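Long-range contacts in L-talarate/galactarate dehydratase (Salmonella typhimurium, PDB 2PP0), which dehydrates L-talarate and galactarate to 5-keto-4-deoxy-D-glucarate with the help of one magnesium ion per subunit, and also epimerises L-talarate to galactarate: residues R27-V31 against F394-P398; D104-I108 against W140-R146. All blocks are in the same frame, centred on the assembly; numbering follows the deposited sequence.

Interaction 1: residues R27-V31 against F394-P398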
loop_
_atom_site.group_PDB
_atom_site.type_symbol
_atom_site.label_atom_id
_atom_site.label_comp_id
_atom_site.label_asym_id
_atom_site.label_seq_id
_atom_site.Cartn_x
_atom_site.Cartn_y
_atom_site.Cartn_z
ATOM N N ARG B 27 3.683 -14.751 17.200
ATOM C CA ARG B 27 2.903 -15.867 16.683
ATOM C C ARG B 27 1.469 -15.843 17.195
ATOM O O ARG B 27 1.220 -15.531 18.358
ATOM C CB ARG B 27 3.556 -17.190 17.096
ATOM C CG ARG B 27 4.896 -17.467 16.446
ATOM C CD ARG B 27 4.728 -17.801 14.974
ATOM N NE ARG B 27 5.974 -18.265 14.370
ATOM C CZ ARG B 27 6.980 -17.471 14.015
ATOM N NH1 ARG B 27 6.894 -16.159 14.198
ATOM N NH2 ARG B 27 8.071 -17.993 13.469
ATOM N N ILE B 28 0.518 -16.168 16.325
ATOM C CA ILE B 28 -0.879 -16.200 16.737
ATOM C C ILE B 28 -1.076 -17.481 17.553
ATOM O O ILE B 28 -0.592 -18.543 17.163
ATOM C CB ILE B 28 -1.835 -16.212 15.507
ATOM C CG1 ILE B 28 -1.722 -14.880 14.748
ATOM C CG2 ILE B 28 -3.277 -16.443 15.967
ATOM C CD1 ILE B 28 -2.483 -14.833 13.424
ATOM N N GLU B 29 -1.772 -17.389 18.684
ATOM C CA GLU B 29 -1.988 -18.576 19.506
ATOM C C GLU B 29 -3.446 -18.810 19.872
ATOM O O GLU B 29 -3.787 -19.867 20.394
ATOM C CB GLU B 29 -1.161 -18.496 20.800
ATOM C CG GLU B 29 0.336 -18.320 20.577
ATOM C CD GLU B 29 1.143 -18.555 21.842
ATOM O OE1 GLU B 29 0.669 -18.151 22.926
ATOM O OE2 GLU B 29 2.252 -19.129 21.745
ATOM N N TRP B 30 -4.303 -17.836 19.592
ATOM C CA TRP B 30 -5.715 -17.958 19.935
ATOM C C TRP B 30 -6.596 -17.088 19.047
ATOM O O TRP B 30 -6.239 -15.954 18.725
ATOM C CB TRP B 30 -5.917 -17.539 21.390
ATOM C CG TRP B 30 -7.315 -17.670 21.901
ATOM C CD1 TRP B 30 -7.918 -18.806 22.360
ATOM C CD2 TRP B 30 -8.273 -16.615 22.060
ATOM N NE1 TRP B 30 -9.187 -18.522 22.801
ATOM C CE2 TRP B 30 -9.431 -17.185 22.629
ATOM C CE3 TRP B 30 -8.263 -15.241 21.780
ATOM C CZ2 TRP B 30 -10.569 -16.431 22.927
ATOM C CZ3 TRP B 30 -9.398 -14.491 22.076
ATOM C CH2 TRP B 30 -10.535 -15.090 22.644
ATOM N N VAL B 31 -7.754 -17.629 18.670
ATOM C CA VAL B 31 -8.713 -16.918 17.832
ATOM C C VAL B 31 -10.132 -17.225 18.285
ATOM O O VAL B 31 -10.457 -18.377 18.566
ATOM C CB VAL B 31 -8.628 -17.350 16.353
ATOM C CG1 VAL B 31 -9.555 -16.475 15.516
ATOM C CG2 VAL B 31 -7.209 -17.274 15.853
ATOM N N PHE B 394 -10.251 -21.238 18.915
ATOM C CA PHE B 394 -9.157 -22.062 18.432
ATOM C C PHE B 394 -7.900 -21.692 19.211
ATOM O O PHE B 394 -7.701 -20.531 19.560
ATOM C CB PHE B 394 -8.934 -21.795 16.938
ATOM C CG PHE B 394 -10.182 -21.938 16.107
ATOM C CD1 PHE B 394 -10.486 -23.145 15.484
ATOM C CD2 PHE B 394 -11.075 -20.878 15.985
ATOM C CE1 PHE B 394 -11.667 -23.294 14.751
ATOM C CE2 PHE B 394 -12.255 -21.015 15.257
ATOM C CZ PHE B 394 -12.550 -22.227 14.639
ATOM N N GLY B 395 -7.057 -22.680 19.484
ATOM C CA GLY B 395 -5.832 -22.417 20.212
ATOM C C GLY B 395 -6.041 -22.259 21.702
ATOM O O GLY B 395 -6.985 -22.809 22.272
ATOM N N LYS B 396 -5.162 -21.490 22.336
ATOM C CA LYS B 396 -5.233 -21.276 23.776
ATOM C C LYS B 396 -4.806 -19.857 24.120
ATOM O O LYS B 396 -3.735 -19.410 23.707
ATOM C CB LYS B 396 -4.319 -22.279 24.483
ATOM C CG LYS B 396 -4.359 -22.221 26.003
ATOM C CD LYS B 396 -3.394 -23.229 26.616
ATOM C CE LYS B 396 -3.578 -23.331 28.124
ATOM N NZ LYS B 396 -3.414 -22.013 28.799
ATOM N N ARG B 397 -5.646 -19.146 24.866
ATOM C CA ARG B 397 -5.326 -17.780 25.259
ATOM C C ARG B 397 -3.934 -17.758 25.881
ATOM O O ARG B 397 -3.606 -18.612 26.706
ATOM C CB ARG B 397 -6.332 -17.255 26.282
ATOM C CG ARG B 397 -7.768 -17.163 25.803
ATOM C CD ARG B 397 -8.625 -16.475 26.857
ATOM N NE ARG B 397 -10.047 -16.470 26.523
ATOM C CZ ARG B 397 -10.795 -17.565 26.410
ATOM N NH1 ARG B 397 -10.259 -18.764 26.601
ATOM N NH2 ARG B 397 -12.086 -17.462 26.113
ATOM N N PRO B 398 -3.093 -16.786 25.487
ATOM C CA PRO B 398 -1.736 -16.682 26.031
ATOM C C PRO B 398 -1.734 -16.403 27.535
ATOM O O PRO B 398 -2.754 -15.884 28.038
ATOM C CB PRO B 398 -1.135 -15.526 25.235
ATOM C CG PRO B 398 -1.858 -15.613 23.922
ATOM C CD PRO B 398 -3.278 -15.848 24.366
ATOM O OXT PRO B 398 -0.706 -16.687 28.187
#
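Phe394 begins the contact as the antiparallel, hydrogen-bonded partner of Val31: Phe394 N donates to Val31 O at 2.9 Å and Val31 N to Phe394 O at 3.0 Å. Their apolar side chains share one face of the sheet, where Val31 CB lies 4.3 Å from Phe394 CD2. Gly395 pairs with Trp30 across a non-hydrogen-bonded site, CA to CA 4.5 Å. Its phi is 78°, and a CB would collide with Glu29 O; Gly395 CA instead approaches Glu29 O at 3.3 Å in a CA-H...O contact. At Lys396, past the strand's end, the backbone still runs beside 27-31, its N giving a 2.9 Å hydrogen bond to Glu29 O, while its CB points away and the residue is exposed, fitting for a lysine. Arg397 then lays CG over the indole of Trp30, 3.6 Å from the centroid of the five-membered ring, a CH-pi contact; both side chains reach Glu393 with their polar ends. Pro398, the C-terminal residue, rests its CG 3.7 Å from Glu29 OE1. Strand 388-395 is an outermost strand of this chain's antiparallel sheet, beside strand 28-40, whose other neighbour, strand 57-69, meets Glu29 and Trp30 at Arg68 in a classic beta bulge.

Interaction 2: residues D104-I108 against W140-R146; sequences DPNDI and WDMKAKR
Build residues 104-108 as a type I beta turn from Asp104 to Asp107, leading into the helix that starts at Ile108. Asp104 has chi1 t, so that OD1 accepts from Asn106 N at 2.9 Å, an Asx turn; Asp107 follows at the centre of an inverse gamma turn and takes the N-cap position without making a capping bond, its carboxylate engaged by the second subunit. Residues 140-146 are the last two turns of helix 127-146, and the CA atoms of Asn106 and Lys143 lie 6.6 Å apart, those of Ile108 and Trp140 7.8 Å.

Lys143, with chi1 and chi2 t, chi3 m and chi4 t, extends toward the turn and donates from NZ to Asn106 O at 2.9 Å. A long cationic side chain suits this place, because NZ also bonds to Lys153 O and Leu154 O of the second subunit. Ile108 (m, t) sets CD1 over the Trp140 indole, 3.7 Å from the centroid of the five-membered ring and 4° off its normal, a CH-pi contact; Trp140 has chi1 -85° and chi2 101°. Met142 (t, t, m), whose CA-to-CB bond points toward the turn, brings SD to 3.7 Å from Pro105 CB. Arg146 (t, t, m, chi4 -86°) passes NH2 3.8 Å from Pro105 CG on its way to a salt bridge with Asp26.

Asp104 and Asp107 both form salt bridges with Lys153 of the second subunit. This is loop-to-helix packing, a turn at the start of helix 108-118 seated against the end of helix 127-146, within the helical part of the enolase-superfamily N-terminal domain and at the interface with the second subunit.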
loop_
_atom_site.group_PDB
_atom_site.type_symbol
_atom_site.label_atom_id
_atom_site.label_comp_id
_atom_site.label_asym_id
_atom_site.label_seq_id
_atom_site.Cartn_x
_atom_site.Cartn_y
_atom_site.Cartn_z
ATOM N N ASP B 104 2.841 -15.751 11.791
ATOM C CA ASP B 104 3.371 -14.460 12.235
ATOM C C ASP B 104 2.281 -13.472 11.834
ATOM O O ASP B 104 2.079 -13.214 10.650
ATOM C CB ASP B 104 4.666 -14.124 11.494
ATOM C CG ASP B 104 5.263 -12.804 11.937
ATOM O OD1 ASP B 104 4.492 -11.900 12.310
ATOM O OD2 ASP B 104 6.505 -12.669 11.899
ATOM N N PRO B 105 1.580 -12.888 12.816
ATOM C CA PRO B 105 0.502 -11.936 12.535
ATOM C C PRO B 105 0.836 -10.711 11.686
ATOM O O PRO B 105 -0.065 -10.076 11.135
ATOM C CB PRO B 105 0.005 -11.564 13.930
ATOM C CG PRO B 105 1.267 -11.627 14.749
ATOM C CD PRO B 105 1.889 -12.920 14.259
ATOM N N ASN B 106 2.116 -10.373 11.565
ATOM C CA ASN B 106 2.486 -9.207 10.771
ATOM C C ASN B 106 2.426 -9.426 9.265
ATOM O O ASN B 106 2.264 -8.470 8.512
ATOM C CB ASN B 106 3.880 -8.725 11.171
ATOM C CG ASN B 106 3.950 -8.369 12.635
ATOM O OD1 ASN B 106 4.547 -9.091 13.436
ATOM N ND2 ASN B 106 3.304 -7.269 13.002
ATOM N N ASP B 107 2.556 -10.675 8.832
ATOM C CA ASP B 107 2.517 -11.006 7.407
ATOM C C ASP B 107 1.064 -11.190 6.979
ATOM O O ASP B 107 0.623 -12.286 6.633
ATOM C CB ASP B 107 3.345 -12.270 7.151
ATOM C CG ASP B 107 4.821 -12.067 7.479
ATOM O OD1 ASP B 107 5.220 -10.895 7.629
ATOM O OD2 ASP B 107 5.585 -13.059 7.571
ATOM N N ILE B 108 0.340 -10.079 7.002
ATOM C CA ILE B 108 -1.074 -10.037 6.679
ATOM C C ILE B 108 -1.476 -10.585 5.309
ATOM O O ILE B 108 -2.417 -11.383 5.226
ATOM C CB ILE B 108 -1.613 -8.603 6.856
ATOM C CG1 ILE B 108 -1.383 -8.162 8.310
ATOM C CG2 ILE B 108 -3.104 -8.549 6.515
ATOM C CD1 ILE B 108 -1.935 -6.779 8.658
ATOM N N TRP B 140 -4.969 -5.995 11.157
ATOM C CA TRP B 140 -4.558 -4.601 10.984
ATOM C C TRP B 140 -4.709 -3.839 12.308
ATOM O O TRP B 140 -3.890 -2.966 12.636
ATOM C CB TRP B 140 -5.386 -3.912 9.899
ATOM C CG TRP B 140 -4.856 -4.140 8.516
ATOM C CD1 TRP B 140 -5.327 -5.025 7.580
ATOM C CD2 TRP B 140 -3.737 -3.478 7.917
ATOM N NE1 TRP B 140 -4.564 -4.950 6.432
ATOM C CE2 TRP B 140 -3.582 -4.008 6.613
ATOM C CE3 TRP B 140 -2.846 -2.487 8.356
ATOM C CZ2 TRP B 140 -2.572 -3.579 5.747
ATOM C CZ3 TRP B 140 -1.838 -2.059 7.491
ATOM C CH2 TRP B 140 -1.711 -2.606 6.202
ATOM N N ASP B 141 -5.760 -4.171 13.057
ATOM C CA ASP B 141 -6.029 -3.562 14.362
ATOM C C ASP B 141 -4.845 -3.879 15.276
ATOM O O ASP B 141 -4.332 -3.003 15.975
ATOM C CB ASP B 141 -7.329 -4.145 14.948
ATOM C CG ASP B 141 -7.649 -3.618 16.344
ATOM O OD1 ASP B 141 -7.860 -2.391 16.510
ATOM O OD2 ASP B 141 -7.699 -4.445 17.280
ATOM N N MET B 142 -4.404 -5.135 15.242
ATOM C CA MET B 142 -3.283 -5.591 16.056
ATOM C C MET B 142 -1.981 -4.890 15.674
ATOM O O MET B 142 -1.249 -4.409 16.546
ATOM C CB MET B 142 -3.098 -7.113 15.923
ATOM C CG MET B 142 -1.907 -7.672 16.715
ATOM S SD MET B 142 -1.555 -9.442 16.494
ATOM C CE MET B 142 -2.847 -10.094 17.523
ATOM N N LYS B 143 -1.689 -4.824 14.378
ATOM C CA LYS B 143 -0.452 -4.182 13.938
ATOM C C LYS B 143 -0.378 -2.715 14.348
ATOM O O LYS B 143 0.687 -2.231 14.739
ATOM C CB LYS B 143 -0.270 -4.307 12.419
ATOM C CG LYS B 143 1.012 -3.646 11.938
ATOM C CD LYS B 143 1.341 -3.960 10.490
ATOM C CE LYS B 143 1.816 -5.389 10.319
ATOM N NZ LYS B 143 2.331 -5.606 8.936
ATOM N N ALA B 144 -1.502 -2.009 14.265
ATOM C CA ALA B 144 -1.549 -0.602 14.644
ATOM C C ALA B 144 -1.273 -0.478 16.140
ATOM O O ALA B 144 -0.469 0.356 16.568
ATOM C CB ALA B 144 -2.916 -0.001 14.315
ATOM N N LYS B 145 -1.945 -1.312 16.931
ATOM C CA LYS B 145 -1.761 -1.309 18.377
ATOM C C LYS B 145 -0.312 -1.632 18.726
ATOM O O LYS B 145 0.241 -1.081 19.674
ATOM C CB LYS B 145 -2.700 -2.326 19.036
ATOM C CG LYS B 145 -4.156 -1.911 19.000
ATOM C CD LYS B 145 -5.081 -3.007 19.519
ATOM C CE LYS B 145 -6.523 -2.513 19.595
ATOM N NZ LYS B 145 -7.480 -3.626 19.900
ATOM N N ARG B 146 0.300 -2.529 17.961
ATOM C CA ARG B 146 1.690 -2.900 18.190
ATOM C C ARG B 146 2.590 -1.671 17.987
ATOM O O ARG B 146 3.638 -1.551 18.611
ATOM C CB ARG B 146 2.101 -4.014 17.230
ATOM C CG ARG B 146 3.549 -4.459 17.351
ATOM C CD ARG B 146 3.922 -5.406 16.219
ATOM N NE ARG B 146 3.103 -6.616 16.241
ATOM C CZ ARG B 146 3.383 -7.698 16.964
ATOM N NH1 ARG B 146 4.471 -7.731 17.726
ATOM N NH2 ARG B 146 2.566 -8.747 16.936
#

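Interactions 1 and 2 lie on the same side of the chain's centre, their own centres 15 Å apart, and meet where strand 28-40 begins. Ile28 CG1 packs on Pro105 CB at 3.8 Å, and Arg27 N lies 3.9 Å from Pro105 CD, so the turn of 104-108 has the start of that strand on one flank and helix 127-146 on another. Along the chain interaction 2 is nested within the long loop closed by interaction 1, which brings the C-terminus back to the N-terminal domain. Interaction 1 joins two strands and interaction 2 a turn and a helix. Both lie away from the magnesium and substrate sites; interaction 2 borders the second subunit, whereas no other chain of the assembly touches interaction 1.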